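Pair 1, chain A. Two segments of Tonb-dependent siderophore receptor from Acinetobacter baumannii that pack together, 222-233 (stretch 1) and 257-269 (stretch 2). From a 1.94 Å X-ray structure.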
# COMPACT_ATOMS: atom_id res chain seq x y z
N TYR A 222 -16.75 5.92 -7.10
CA TYR A 222 -15.43 6.47 -7.07
C TYR A 222 -14.83 6.29 -8.46
O TYR A 222 -14.94 5.22 -9.06
CB TYR A 222 -14.55 5.75 -6.04
CG TYR A 222 -13.13 6.28 -5.96
CD1 TYR A 222 -12.85 7.45 -5.28
CD2 TYR A 222 -12.07 5.62 -6.59
CE1 TYR A 222 -11.56 7.95 -5.21
CE2 TYR A 222 -10.79 6.12 -6.53
CZ TYR A 222 -10.53 7.28 -5.83
OH TYR A 222 -9.24 7.79 -5.74
N TYR A 223 -14.19 7.34 -8.94
CA TYR A 223 -13.53 7.33 -10.24
C TYR A 223 -12.24 8.10 -10.14
O TYR A 223 -12.20 9.21 -9.59
CB TYR A 223 -14.40 8.01 -11.30
CG TYR A 223 -13.66 8.45 -12.57
CD1 TYR A 223 -13.39 7.54 -13.58
CD2 TYR A 223 -13.26 9.76 -12.74
CE1 TYR A 223 -12.74 7.94 -14.75
CE2 TYR A 223 -12.62 10.18 -13.90
CZ TYR A 223 -12.36 9.28 -14.90
OH TYR A 223 -11.72 9.71 -16.06
N LEU A 224 -11.19 7.51 -10.69
CA LEU A 224 -9.90 8.15 -10.84
C LEU A 224 -9.24 7.71 -12.11
O LEU A 224 -9.18 6.49 -12.43
CB LEU A 224 -8.98 7.80 -9.66
CG LEU A 224 -7.62 8.51 -9.67
CD1 LEU A 224 -7.75 9.97 -9.30
CD2 LEU A 224 -6.64 7.84 -8.72
N GLN A 225 -8.71 8.68 -12.86
CA GLN A 225 -8.05 8.37 -14.11
C GLN A 225 -6.77 9.17 -14.21
O GLN A 225 -6.75 10.37 -13.91
CB GLN A 225 -8.98 8.67 -15.32
CG GLN A 225 -8.40 8.13 -16.63
CD GLN A 225 -9.40 8.04 -17.78
OE1 GLN A 225 -10.64 8.13 -17.61
NE2 GLN A 225 -8.86 7.83 -18.97
N THR A 226 -5.69 8.48 -14.60
CA THR A 226 -4.36 9.10 -14.64
C THR A 226 -3.77 9.05 -16.04
O THR A 226 -4.13 8.20 -16.86
CB THR A 226 -3.34 8.38 -13.72
OG1 THR A 226 -2.96 7.14 -14.35
CG2 THR A 226 -3.92 8.09 -12.37
N ASP A 227 -2.80 9.93 -16.27
CA ASP A 227 -2.11 10.02 -17.56
C ASP A 227 -0.70 10.52 -17.25
O ASP A 227 -0.48 11.74 -17.12
CB ASP A 227 -2.86 11.01 -18.48
CG ASP A 227 -2.28 11.10 -19.90
OD1 ASP A 227 -1.49 10.25 -20.32
OD2 ASP A 227 -2.65 12.04 -20.61
N ASP A 228 0.24 9.60 -17.09
CA ASP A 228 1.52 9.91 -16.53
C ASP A 228 2.66 9.62 -17.51
O ASP A 228 2.52 8.79 -18.42
CB ASP A 228 1.81 9.04 -15.30
CG ASP A 228 0.82 9.21 -14.18
OD1 ASP A 228 0.09 10.23 -14.09
OD2 ASP A 228 0.84 8.29 -13.32
N LYS A 229 3.80 10.25 -17.25
CA LYS A 229 5.08 9.80 -17.80
C LYS A 229 5.77 9.12 -16.59
O LYS A 229 6.13 9.80 -15.65
CB LYS A 229 5.91 10.97 -18.34
CG LYS A 229 5.33 11.65 -19.58
CD LYS A 229 5.19 10.61 -20.69
CE LYS A 229 4.79 11.16 -22.06
NZ LYS A 229 4.77 10.03 -23.03
N PRO A 230 5.91 7.79 -16.60
CA PRO A 230 6.25 7.07 -15.36
C PRO A 230 7.73 7.17 -14.99
O PRO A 230 8.60 7.33 -15.85
CB PRO A 230 5.89 5.61 -15.70
CG PRO A 230 6.08 5.52 -17.18
CD PRO A 230 5.62 6.86 -17.71
N ASP A 231 8.00 7.07 -13.71
CA ASP A 231 9.35 7.12 -13.22
C ASP A 231 10.15 5.91 -13.65
O ASP A 231 9.60 4.85 -14.02
CB ASP A 231 9.36 7.24 -11.70
CG ASP A 231 10.65 7.89 -11.17
OD1 ASP A 231 11.54 8.26 -11.97
OD2 ASP A 231 10.76 8.00 -9.94
N SER A 232 11.45 6.11 -13.65
CA SER A 232 12.43 5.08 -13.85
C SER A 232 13.10 4.90 -12.48
O SER A 232 12.46 4.99 -11.43
CB SER A 232 13.44 5.50 -14.93
OG SER A 232 14.38 4.47 -15.24
N GLY A 233 14.39 4.65 -12.48
CA GLY A 233 15.12 4.52 -11.24
C GLY A 233 16.60 4.77 -11.47
O GLY A 233 16.99 5.23 -12.54
N TYR A 257 16.23 8.28 -16.27
CA TYR A 257 16.60 7.36 -17.32
C TYR A 257 15.46 6.80 -18.13
O TYR A 257 15.67 5.93 -18.99
CB TYR A 257 17.44 6.21 -16.73
CG TYR A 257 18.73 6.66 -16.16
CD1 TYR A 257 19.67 7.32 -16.94
CD2 TYR A 257 19.02 6.50 -14.79
CE1 TYR A 257 20.87 7.76 -16.41
CE2 TYR A 257 20.22 6.92 -14.26
CZ TYR A 257 21.13 7.57 -15.07
OH TYR A 257 22.31 8.03 -14.53
N GLY A 258 14.25 7.31 -17.90
CA GLY A 258 13.13 6.94 -18.72
C GLY A 258 13.20 7.57 -20.11
O GLY A 258 14.04 8.42 -20.39
N TRP A 259 12.29 7.13 -20.97
CA TRP A 259 12.28 7.51 -22.37
C TRP A 259 10.92 8.12 -22.65
O TRP A 259 9.94 7.42 -22.91
CB TRP A 259 12.54 6.27 -23.20
CG TRP A 259 12.82 6.46 -24.64
CD1 TRP A 259 12.70 7.61 -25.38
CD2 TRP A 259 13.26 5.45 -25.53
NE1 TRP A 259 13.08 7.37 -26.69
CE2 TRP A 259 13.42 6.05 -26.81
CE3 TRP A 259 13.58 4.10 -25.37
CZ2 TRP A 259 13.86 5.33 -27.92
CZ3 TRP A 259 14.03 3.39 -26.48
CH2 TRP A 259 14.16 4.01 -27.74
N LYS A 260 10.84 9.45 -22.56
CA LYS A 260 9.56 10.10 -22.49
C LYS A 260 8.71 9.96 -23.72
O LYS A 260 7.47 9.92 -23.60
CB LYS A 260 9.69 11.56 -22.06
CG LYS A 260 10.18 11.66 -20.63
CD LYS A 260 10.27 13.08 -20.15
CE LYS A 260 8.93 13.63 -19.78
NZ LYS A 260 9.15 14.80 -18.92
N ASP A 261 9.33 9.85 -24.89
CA ASP A 261 8.60 9.66 -26.13
C ASP A 261 8.05 8.24 -26.26
O ASP A 261 7.22 7.99 -27.13
CB ASP A 261 9.49 9.97 -27.35
CG ASP A 261 8.68 10.28 -28.62
OD1 ASP A 261 7.69 11.01 -28.51
OD2 ASP A 261 9.00 9.76 -29.70
N ARG A 262 8.56 7.31 -25.45
CA ARG A 262 8.12 5.90 -25.50
C ARG A 262 7.21 5.51 -24.31
O ARG A 262 6.22 4.79 -24.47
CB ARG A 262 9.34 4.99 -25.46
CG ARG A 262 9.02 3.53 -25.68
CD ARG A 262 10.19 2.64 -25.34
NE ARG A 262 10.48 2.60 -23.92
CZ ARG A 262 11.47 1.90 -23.36
NH1 ARG A 262 12.31 1.19 -24.11
NH2 ARG A 262 11.62 1.90 -22.05
N ASP A 263 7.61 5.94 -23.13
CA ASP A 263 7.07 5.46 -21.86
C ASP A 263 5.77 6.19 -21.54
O ASP A 263 5.58 7.34 -21.93
CB ASP A 263 8.05 5.73 -20.72
CG ASP A 263 9.36 4.95 -20.83
OD1 ASP A 263 9.48 3.97 -21.61
OD2 ASP A 263 10.28 5.30 -20.06
N PHE A 264 4.88 5.53 -20.81
CA PHE A 264 3.61 6.15 -20.41
C PHE A 264 2.98 5.27 -19.34
O PHE A 264 3.33 4.10 -19.19
CB PHE A 264 2.64 6.29 -21.61
CG PHE A 264 2.27 4.97 -22.24
CD1 PHE A 264 1.18 4.23 -21.78
CD2 PHE A 264 3.03 4.45 -23.27
CE1 PHE A 264 0.89 2.99 -22.33
CE2 PHE A 264 2.72 3.23 -23.84
CZ PHE A 264 1.66 2.50 -23.36
N GLN A 265 2.02 5.83 -18.63
CA GLN A 265 1.17 5.00 -17.78
C GLN A 265 -0.17 5.64 -17.64
O GLN A 265 -0.28 6.82 -17.31
CB GLN A 265 1.81 4.79 -16.40
CG GLN A 265 0.97 3.94 -15.43
CD GLN A 265 1.83 3.21 -14.40
OE1 GLN A 265 2.87 3.72 -13.98
NE2 GLN A 265 1.41 1.99 -14.02
N LYS A 266 -1.19 4.84 -17.88
CA LYS A 266 -2.56 5.28 -17.76
C LYS A 266 -3.34 4.28 -16.90
O LYS A 266 -3.42 3.09 -17.21
CB LYS A 266 -3.20 5.34 -19.15
CG LYS A 266 -2.58 6.40 -20.06
CD LYS A 266 -2.90 6.14 -21.53
CE LYS A 266 -2.35 7.27 -22.39
NZ LYS A 266 -2.77 7.12 -23.82
N GLN A 267 -3.85 4.77 -15.78
CA GLN A 267 -4.66 3.96 -14.91
C GLN A 267 -6.07 4.51 -14.94
O GLN A 267 -6.29 5.73 -15.00
CB GLN A 267 -4.09 3.99 -13.48
CG GLN A 267 -2.65 3.51 -13.41
CD GLN A 267 -2.15 3.28 -12.00
OE1 GLN A 267 -2.59 3.91 -11.05
NE2 GLN A 267 -1.22 2.35 -11.87
N GLU A 268 -7.03 3.62 -14.78
CA GLU A 268 -8.42 4.02 -14.69
C GLU A 268 -9.16 3.09 -13.75
O GLU A 268 -9.17 1.89 -13.94
CB GLU A 268 -9.08 3.98 -16.08
CG GLU A 268 -10.51 4.49 -16.05
CD GLU A 268 -11.19 4.45 -17.43
OE1 GLU A 268 -10.49 4.38 -18.47
OE2 GLU A 268 -12.42 4.48 -17.48
N ASN A 269 -9.76 3.68 -12.72
CA ASN A 269 -10.42 2.93 -11.68
C ASN A 269 -11.82 3.45 -11.42
O ASN A 269 -12.00 4.66 -11.26
CB ASN A 269 -9.60 2.94 -10.42
CG ASN A 269 -8.41 1.99 -10.51
OD1 ASN A 269 -8.53 0.79 -10.28
ND2 ASN A 269 -7.29 2.52 -10.95
O HOH W 1 -6.79 5.27 -11.55
O HOH W 2 3.25 6.44 -13.27
O HOH W 3 10.32 5.22 -17.31
O HOH W 4 15.89 7.63 -13.43

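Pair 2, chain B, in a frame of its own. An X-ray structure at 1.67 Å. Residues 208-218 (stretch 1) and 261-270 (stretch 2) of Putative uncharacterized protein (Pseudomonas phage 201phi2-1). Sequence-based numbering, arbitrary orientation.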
# COMPACT_ATOMS: atom_id res chain seq x y z
N VAL B 208 -10.55 2.12 6.33
CA VAL B 208 -9.11 2.25 6.07
C VAL B 208 -8.43 2.74 7.35
O VAL B 208 -8.85 3.74 7.94
CB VAL B 208 -8.80 3.21 4.93
CG1 VAL B 208 -7.28 3.37 4.79
CG2 VAL B 208 -9.35 2.67 3.63
N CYS B 209 -7.40 2.00 7.77
CA CYS B 209 -6.62 2.32 8.95
C CYS B 209 -5.17 2.51 8.53
O CYS B 209 -4.76 1.99 7.51
CB CYS B 209 -6.65 1.15 9.92
SG CYS B 209 -8.28 0.82 10.58
N GLU B 210 -4.40 3.24 9.34
CA GLU B 210 -2.97 3.34 9.10
C GLU B 210 -2.18 2.41 10.00
O GLU B 210 -2.52 2.22 11.16
CB GLU B 210 -2.46 4.74 9.36
CG GLU B 210 -2.72 5.79 8.30
CD GLU B 210 -2.04 7.11 8.69
OE1 GLU B 210 -0.87 7.32 8.30
OE2 GLU B 210 -2.65 7.92 9.42
N LEU B 211 -1.09 1.89 9.46
CA LEU B 211 -0.11 1.13 10.22
C LEU B 211 1.06 2.05 10.46
O LEU B 211 1.61 2.64 9.52
CB LEU B 211 0.35 -0.06 9.39
CG LEU B 211 1.55 -0.85 9.93
CD1 LEU B 211 1.27 -1.36 11.35
CD2 LEU B 211 1.94 -1.98 9.02
N HIS B 212 1.47 2.16 11.72
CA HIS B 212 2.64 2.97 12.08
C HIS B 212 3.67 2.02 12.64
O HIS B 212 3.35 1.21 13.50
CB HIS B 212 2.28 4.00 13.15
CG HIS B 212 1.18 4.92 12.74
ND1 HIS B 212 1.41 6.17 12.20
CD2 HIS B 212 -0.17 4.78 12.79
CE1 HIS B 212 0.26 6.76 11.94
NE2 HIS B 212 -0.72 5.94 12.29
N ILE B 213 4.89 2.11 12.14
CA ILE B 213 5.94 1.18 12.55
C ILE B 213 7.05 1.98 13.22
O ILE B 213 7.78 2.72 12.56
CB ILE B 213 6.50 0.38 11.34
CG1 ILE B 213 5.38 -0.41 10.64
CG2 ILE B 213 7.62 -0.55 11.81
CD1 ILE B 213 5.78 -0.96 9.28
N GLU B 214 7.17 1.85 14.54
CA GLU B 214 8.03 2.74 15.30
C GLU B 214 9.04 1.92 16.07
O GLU B 214 8.77 0.77 16.42
CB GLU B 214 7.21 3.56 16.29
CG GLU B 214 6.02 4.27 15.67
CD GLU B 214 6.42 5.29 14.65
OE1 GLU B 214 7.59 5.75 14.68
OE2 GLU B 214 5.57 5.63 13.79
N THR B 215 10.20 2.50 16.33
CA THR B 215 11.25 1.79 17.05
C THR B 215 11.54 2.34 18.44
O THR B 215 12.54 1.97 19.05
CB THR B 215 12.55 1.76 16.24
OG1 THR B 215 12.93 3.11 15.92
CG2 THR B 215 12.36 0.97 14.96
N THR B 216 10.67 3.22 18.93
CA THR B 216 10.76 3.69 20.32
C THR B 216 9.39 3.68 20.98
O THR B 216 8.36 3.72 20.31
CB THR B 216 11.28 5.13 20.44
OG1 THR B 216 10.38 6.01 19.75
CG2 THR B 216 12.69 5.27 19.86
N ARG B 217 9.38 3.66 22.31
CA ARG B 217 8.13 3.76 23.03
C ARG B 217 7.52 5.13 22.77
O ARG B 217 6.32 5.25 22.53
CB ARG B 217 8.34 3.54 24.53
CG ARG B 217 7.12 3.84 25.38
CD ARG B 217 7.45 3.73 26.87
NE ARG B 217 6.41 4.33 27.69
CZ ARG B 217 6.40 4.32 29.02
NH1 ARG B 217 7.39 3.74 29.68
NH2 ARG B 217 5.41 4.90 29.68
N LYS B 218 8.36 6.16 22.80
CA LYS B 218 7.91 7.55 22.68
C LYS B 218 7.15 7.81 21.38
O LYS B 218 6.08 8.41 21.39
CB LYS B 218 9.11 8.50 22.76
CG LYS B 218 8.77 9.93 23.15
CD LYS B 218 8.57 10.05 24.65
CE LYS B 218 8.38 11.50 25.07
NZ LYS B 218 7.17 12.12 24.45
N THR B 261 16.65 -6.55 13.69
CA THR B 261 17.38 -5.35 13.28
C THR B 261 17.39 -4.26 14.36
O THR B 261 18.29 -3.42 14.39
CB THR B 261 16.76 -4.75 11.99
OG1 THR B 261 15.34 -4.66 12.14
CG2 THR B 261 17.08 -5.63 10.79
N ASP B 262 16.39 -4.29 15.24
CA ASP B 262 16.19 -3.26 16.25
C ASP B 262 15.83 -3.89 17.59
O ASP B 262 15.30 -5.00 17.63
CB ASP B 262 15.06 -2.31 15.84
CG ASP B 262 15.22 -1.78 14.43
OD1 ASP B 262 14.91 -2.53 13.47
OD2 ASP B 262 15.64 -0.62 14.28
N ASP B 263 16.10 -3.16 18.67
CA ASP B 263 15.86 -3.67 20.02
C ASP B 263 14.38 -3.73 20.40
O ASP B 263 13.96 -4.55 21.21
CB ASP B 263 16.63 -2.81 21.03
CG ASP B 263 16.59 -3.39 22.43
OD1 ASP B 263 17.38 -4.32 22.71
OD2 ASP B 263 15.79 -2.89 23.26
N GLN B 264 13.58 -2.84 19.82
CA GLN B 264 12.13 -2.91 20.01
C GLN B 264 11.45 -2.30 18.80
O GLN B 264 11.96 -1.34 18.20
CB GLN B 264 11.69 -2.22 21.30
CG GLN B 264 11.87 -0.72 21.33
CD GLN B 264 11.58 -0.14 22.70
OE1 GLN B 264 12.36 -0.33 23.65
NE2 GLN B 264 10.46 0.55 22.83
N ILE B 265 10.31 -2.88 18.42
CA ILE B 265 9.55 -2.42 17.25
C ILE B 265 8.08 -2.46 17.65
O ILE B 265 7.63 -3.46 18.19
CB ILE B 265 9.77 -3.32 16.00
CG1 ILE B 265 11.26 -3.62 15.79
CG2 ILE B 265 9.16 -2.67 14.74
CD1 ILE B 265 11.54 -4.68 14.75
N HIS B 266 7.36 -1.37 17.39
CA HIS B 266 5.94 -1.28 17.71
C HIS B 266 5.15 -1.06 16.45
O HIS B 266 5.45 -0.17 15.67
CB HIS B 266 5.69 -0.11 18.67
CG HIS B 266 6.57 -0.13 19.88
ND1 HIS B 266 6.28 -0.89 20.99
CD2 HIS B 266 7.75 0.48 20.13
CE1 HIS B 266 7.24 -0.73 21.89
NE2 HIS B 266 8.15 0.09 21.39
N PHE B 267 4.12 -1.88 16.26
CA PHE B 267 3.28 -1.82 15.07
C PHE B 267 1.92 -1.34 15.54
O PHE B 267 1.17 -2.11 16.16
CB PHE B 267 3.19 -3.21 14.45
CG PHE B 267 4.53 -3.81 14.08
CD1 PHE B 267 5.31 -4.44 15.03
CD2 PHE B 267 5.00 -3.72 12.79
CE1 PHE B 267 6.54 -4.99 14.69
CE2 PHE B 267 6.23 -4.26 12.43
CZ PHE B 267 7.01 -4.89 13.38
N VAL B 268 1.62 -0.08 15.31
CA VAL B 268 0.43 0.53 15.89
C VAL B 268 -0.56 0.87 14.79
O VAL B 268 -0.21 1.51 13.82
CB VAL B 268 0.77 1.81 16.64
CG1 VAL B 268 -0.44 2.28 17.46
CG2 VAL B 268 1.99 1.57 17.55
N ILE B 269 -1.79 0.40 14.95
CA ILE B 269 -2.84 0.67 13.97
C ILE B 269 -3.78 1.73 14.54
O ILE B 269 -4.26 1.60 15.66
CB ILE B 269 -3.63 -0.62 13.63
CG1 ILE B 269 -2.70 -1.69 13.04
CG2 ILE B 269 -4.82 -0.32 12.68
CD1 ILE B 269 -3.35 -3.03 12.80
N ASN B 270 -4.06 2.79 13.77
CA ASN B 270 -5.11 3.74 14.13
C ASN B 270 -5.87 4.09 12.87
O ASN B 270 -5.62 3.48 11.84
CB ASN B 270 -4.55 4.98 14.81
CG ASN B 270 -3.83 5.90 13.85
OD1 ASN B 270 -3.49 5.52 12.73
ND2 ASN B 270 -3.59 7.13 14.30
O HOH W 5 -4.78 7.07 10.72
O HOH W 6 14.68 0.13 18.93

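The sharpest difference lies where Thr226(A) of pair 1 superposes on His212(B) of pair 2. In pair 2 this position forms a complete backbone pair with Val268(B): His212(B) N donates to Val268(B) O and Val268(B) N to His212(B) O, both at 2.8 Å. In pair 1 Thr226(A) N still donates to Gln267(A) O (2.8 Å), but the return bond runs from Gln267(A) N to the side-chain oxygen Thr226(A) OG1 (2.9 Å). With chi1 in the p well, the threonine hydroxyl takes the place of its own carbonyl as acceptor, and the ladder is interrupted there. The imidazole of His212(B) instead reaches along the partner strand, where its NE2 donates to Asn270(B) OD1 (2.8 Å).

Around this position the backbones agree closely: 14 central residues superpose with an RMSD of 1.0 Å. Both pairs are antiparallel, with strand directions 173° apart in pair 1 and 160° in pair 2, and axes approaching to 4.7 and 4.6 Å. Asp228(A) matches Glu214(B), and Gln265(A) matches His266(B); each pair closes a two-bond ring. Asp228(A) N donates to Gln265(A) O at 2.8 Å and Gln265(A) N to Asp228(A) O at 3.0 Å. In pair 2 Glu214(B) N donates to His266(B) O at 2.9 Å. The return bond, from His266(B) N to Glu214(B) O, is 2.7 Å.

The side chains filling this common frame differ in chemistry. Asp227(A) and Lys266(A) coincide with Ile213(B) and Phe267(B). In pair 1 they are exposed, and Asp227(A) OD1 comes within 3.7 Å of Lys266(A) CE; in pair 2 Ile213(B) CG1 packs 4.0 Å from Phe267(B) CD2. Two residues along each strand, Gln225(A) and Glu268(A) give way to Leu211(B) and Ile269(B), an apolar contact of 4.3 Å between Leu211(B) CD1 and Ile269(B) CG1. Leu211(B) CD1 also lies 4.1 Å from Phe267(B) CB, extending the hydrophobic face.

Beyond the ring, Lys229(A) replaces Thr215(B). Its long side chain reaches across to the loop before the partner strand, where NZ donates to Lys260(A) O (2.8 Å) and Asp263(A) O (3.0 Å), tying down two carbonyls at once. The shorter Thr215(B) makes only van der Waals contact through its side chain, with CG2 3.7 Å from Asp262(B) OD2. Water bridges the stretches in both pairs, at positions that do not match: water 2 lies 3.0 Å from Asp228(A) OD2 and 2.8 Å from Gln265(A) OE1, bridging the two side chains, and water 6 donates to Thr215(B) O (2.8 Å) and accepts from Gln264(B) N (3.3 Å).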